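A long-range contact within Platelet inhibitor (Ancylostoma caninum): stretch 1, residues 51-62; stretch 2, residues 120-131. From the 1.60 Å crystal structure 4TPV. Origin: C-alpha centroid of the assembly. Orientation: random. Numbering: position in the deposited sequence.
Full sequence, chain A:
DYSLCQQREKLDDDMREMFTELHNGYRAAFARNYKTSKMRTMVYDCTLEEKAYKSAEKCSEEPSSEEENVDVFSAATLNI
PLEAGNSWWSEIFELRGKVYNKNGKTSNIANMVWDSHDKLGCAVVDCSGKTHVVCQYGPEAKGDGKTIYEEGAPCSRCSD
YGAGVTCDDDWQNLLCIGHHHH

Stretch 1, residues 51-62: KAYKSAEKCSEE
Stretch 2 (120-131) LGCAVVDCSGKT

How does the helix lie on the strand? Stretch 1 enters as a helix already under way at Lys51, and it runs the same general way as strand 120-127, crossing at -35° with the axes 6.6 Å apart at closest approach. The register pairs Tyr53 with Ala123 (CA to CA 5.1 Å), Ala56 with Val125 (CA to CA 6.7 Å) and Cys59 with Cys127 (CA to CA 5.8 Å). In the extended strand, Ala123, Val125 and Cys127 have CA-to-CB bonds toward stretch 1, while those of Cys122, Val124 and Asp126 point away from it.

What meets the strand at Ala52 and Tyr53? Ala52 CB lies 3.6 Å from the backbone Gly121 O and 3.8 Å from Ala123 CB. Tyr53 (chi1 -93°, between wells; chi2 -80°) starts sideways, but its ring reaches the strand. Ala123 CB sits over one face, 3.3 Å from the ring centroid and 11° off the normal, a CH-pi contact. Tyr53 CE1 is 3.8 Å from Val125 CG1. At the ring's tip, Val124 N donates a weak but nearly straight hydrogen bond to Tyr53 OH (3.3 Å, 173°), and a water 2.7 Å from Tyr53 OH donates to Val124 O at 3.0 Å.

What continues the packing at Ala56? Its CB points toward the strand, 4.1 Å from Ala123 CB and 3.8 Å from Val125 CG2; Val125 is in the m rotamer.

How is the far end locked? A type I turn runs from Ala56 to Cys59, where Cys59 N donates a hydrogen bond to Ala56 O at 2.9 Å, and Cys59, the first residue to leave helical angles, has positive phi (63/30). Cys59 (m, -77°) and Cys127 (m, -61°) form a disulfide, SG to SG 2.0 Å, chi3 -85°. A type I' turn from Cys127 to Lys130 reverses the strand, and Glu61 OE2 comes only within 4.3 Å of Lys130 CD.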

# COMPACT_ATOMS: atom_id res chain seq x y z
N LYS A 51 1.68 6.69 12.39
CA LYS A 51 1.52 5.33 12.89
C LYS A 51 2.70 4.46 12.45
O LYS A 51 3.24 3.65 13.22
CB LYS A 51 0.19 4.74 12.40
CG LYS A 51 -0.20 3.40 13.02
CD LYS A 51 -1.52 2.92 12.42
CE LYS A 51 -1.91 1.55 12.98
NZ LYS A 51 -3.02 0.93 12.20
N ALA A 52 3.10 4.66 11.20
CA ALA A 52 4.23 3.91 10.66
C ALA A 52 5.53 4.23 11.39
O ALA A 52 6.33 3.32 11.66
CB ALA A 52 4.37 4.17 9.15
N TYR A 53 5.75 5.51 11.73
CA TYR A 53 6.96 5.88 12.47
C TYR A 53 6.95 5.30 13.88
O TYR A 53 7.94 4.75 14.34
CB TYR A 53 7.17 7.41 12.51
CG TYR A 53 8.04 7.85 11.36
CD1 TYR A 53 9.42 7.71 11.43
CD2 TYR A 53 7.48 8.30 10.18
CE1 TYR A 53 10.23 8.05 10.36
CE2 TYR A 53 8.28 8.63 9.09
CZ TYR A 53 9.67 8.51 9.19
OH TYR A 53 10.47 8.83 8.13
N LYS A 54 5.82 5.40 14.56
CA LYS A 54 5.74 4.92 15.92
C LYS A 54 6.02 3.42 15.95
O LYS A 54 6.64 2.91 16.90
CB LYS A 54 4.37 5.24 16.52
CG LYS A 54 4.23 6.72 16.95
CD LYS A 54 5.14 7.06 18.13
CE LYS A 54 5.01 8.52 18.62
NZ LYS A 54 5.66 9.54 17.75
N SER A 55 5.60 2.71 14.90
CA SER A 55 5.83 1.27 14.82
C SER A 55 7.25 0.95 14.37
O SER A 55 7.91 0.06 14.92
CB SER A 55 4.83 0.62 13.86
OG SER A 55 5.10 -0.77 13.77
N ALA A 56 7.72 1.68 13.35
CA ALA A 56 9.07 1.47 12.83
C ALA A 56 10.15 1.61 13.90
O ALA A 56 11.12 0.88 13.89
CB ALA A 56 9.36 2.44 11.69
N GLU A 57 9.97 2.56 14.82
CA GLU A 57 11.03 2.83 15.78
C GLU A 57 11.21 1.70 16.78
O GLU A 57 12.20 1.69 17.52
CB GLU A 57 10.75 4.14 16.52
CG GLU A 57 10.81 5.36 15.65
CD GLU A 57 10.18 6.58 16.30
OE1 GLU A 57 9.72 6.46 17.46
OE2 GLU A 57 10.15 7.64 15.65
N LYS A 58 10.27 0.75 16.81
CA LYS A 58 10.42 -0.43 17.65
C LYS A 58 11.46 -1.37 17.05
O LYS A 58 11.97 -2.25 17.73
CB LYS A 58 9.08 -1.14 17.83
CG LYS A 58 8.01 -0.28 18.52
CD LYS A 58 6.77 -1.12 18.73
CE LYS A 58 5.56 -0.32 19.12
NZ LYS A 58 4.34 -1.17 18.85
N CYS A 59 11.75 -1.18 15.77
CA CYS A 59 12.83 -1.90 15.09
C CYS A 59 12.61 -3.41 15.01
O CYS A 59 13.58 -4.17 15.01
CB CYS A 59 14.18 -1.61 15.76
SG CYS A 59 14.84 0.04 15.30
N SER A 60 11.35 -3.82 14.96
CA SER A 60 11.02 -5.21 14.66
C SER A 60 11.27 -5.48 13.17
O SER A 60 11.20 -4.57 12.35
CB SER A 60 9.57 -5.52 15.02
OG SER A 60 9.27 -6.89 14.76
N GLU A 61 11.59 -6.73 12.82
CA GLU A 61 11.72 -7.08 11.41
C GLU A 61 10.45 -7.72 10.87
O GLU A 61 10.39 -8.07 9.69
CB GLU A 61 12.91 -8.01 11.18
CG GLU A 61 14.25 -7.35 11.47
CD GLU A 61 15.45 -8.14 10.97
OE1 GLU A 61 15.26 -9.25 10.43
OE2 GLU A 61 16.58 -7.63 11.12
N GLU A 62 9.44 -7.85 11.73
CA GLU A 62 8.15 -8.44 11.35
C GLU A 62 7.01 -7.43 11.54
O GLU A 62 7.11 -6.55 12.41
CB GLU A 62 7.86 -9.68 12.20
CG GLU A 62 8.92 -10.76 12.13
CD GLU A 62 8.91 -11.49 10.80
OE1 GLU A 62 7.95 -11.28 10.01
OE2 GLU A 62 9.86 -12.26 10.54
N LEU A 120 -2.27 5.07 2.50
CA LEU A 120 -1.03 4.56 3.07
C LEU A 120 -0.22 5.69 3.68
O LEU A 120 -0.37 6.86 3.31
CB LEU A 120 -0.17 3.82 2.02
CG LEU A 120 0.71 4.73 1.15
CD1 LEU A 120 1.73 3.89 0.38
CD2 LEU A 120 -0.14 5.54 0.18
N GLY A 121 0.65 5.33 4.61
CA GLY A 121 1.64 6.25 5.15
C GLY A 121 2.86 5.42 5.48
O GLY A 121 2.72 4.29 5.93
N CYS A 122 4.05 5.99 5.27
CA CYS A 122 5.29 5.21 5.39
C CYS A 122 6.35 5.88 6.26
O CYS A 122 6.27 7.07 6.57
CB CYS A 122 5.85 4.92 4.00
SG CYS A 122 4.72 4.00 2.91
N ALA A 123 7.36 5.10 6.66
CA ALA A 123 8.40 5.56 7.57
C ALA A 123 9.72 4.89 7.19
O ALA A 123 9.75 3.74 6.74
CB ALA A 123 8.03 5.24 9.02
N VAL A 124 10.81 5.63 7.34
CA VAL A 124 12.14 5.12 7.05
C VAL A 124 13.00 5.38 8.28
O VAL A 124 13.14 6.53 8.70
CB VAL A 124 12.73 5.80 5.81
CG1 VAL A 124 14.16 5.33 5.59
CG2 VAL A 124 11.86 5.51 4.59
N VAL A 125 13.58 4.33 8.87
CA VAL A 125 14.35 4.50 10.09
C VAL A 125 15.58 3.62 10.06
O VAL A 125 15.62 2.65 9.30
CB VAL A 125 13.53 4.15 11.35
CG1 VAL A 125 12.27 5.02 11.45
CG2 VAL A 125 13.17 2.69 11.34
N ASP A 126 16.59 3.96 10.85
CA ASP A 126 17.75 3.09 11.00
C ASP A 126 17.65 2.25 12.26
O ASP A 126 17.39 2.76 13.34
CB ASP A 126 19.05 3.90 11.05
CG ASP A 126 20.30 3.01 11.16
OD1 ASP A 126 20.68 2.42 10.13
OD2 ASP A 126 20.88 2.90 12.26
N CYS A 127 17.87 0.95 12.11
CA CYS A 127 17.95 0.05 13.25
C CYS A 127 19.26 -0.68 13.21
O CYS A 127 19.45 -1.57 12.38
CB CYS A 127 16.80 -0.95 13.23
SG CYS A 127 15.17 -0.21 13.31
N SER A 128 20.19 -0.25 14.06
CA SER A 128 21.47 -0.95 14.23
C SER A 128 22.18 -1.14 12.89
O SER A 128 22.76 -2.20 12.64
CB SER A 128 21.25 -2.29 14.92
OG SER A 128 22.34 -2.63 15.75
N GLY A 129 22.12 -0.13 12.04
CA GLY A 129 22.88 -0.13 10.81
C GLY A 129 22.13 -0.67 9.62
O GLY A 129 22.66 -0.68 8.50
N LYS A 130 20.90 -1.12 9.84
CA LYS A 130 20.02 -1.54 8.76
C LYS A 130 18.87 -0.56 8.58
O LYS A 130 18.33 -0.05 9.55
CB LYS A 130 19.44 -2.93 9.01
CG LYS A 130 20.48 -4.02 9.20
CD LYS A 130 19.82 -5.36 9.46
CE LYS A 130 20.86 -6.42 9.81
NZ LYS A 130 21.59 -6.13 11.08
N THR A 131 18.46 -0.35 7.33
CA THR A 131 17.29 0.49 7.06
C THR A 131 16.03 -0.35 7.21
O THR A 131 15.94 -1.44 6.67
CB THR A 131 17.36 1.09 5.65
OG1 THR A 131 18.57 1.86 5.54
CG2 THR A 131 16.15 1.99 5.37
O HOH W 1 12.93 9.52 8.89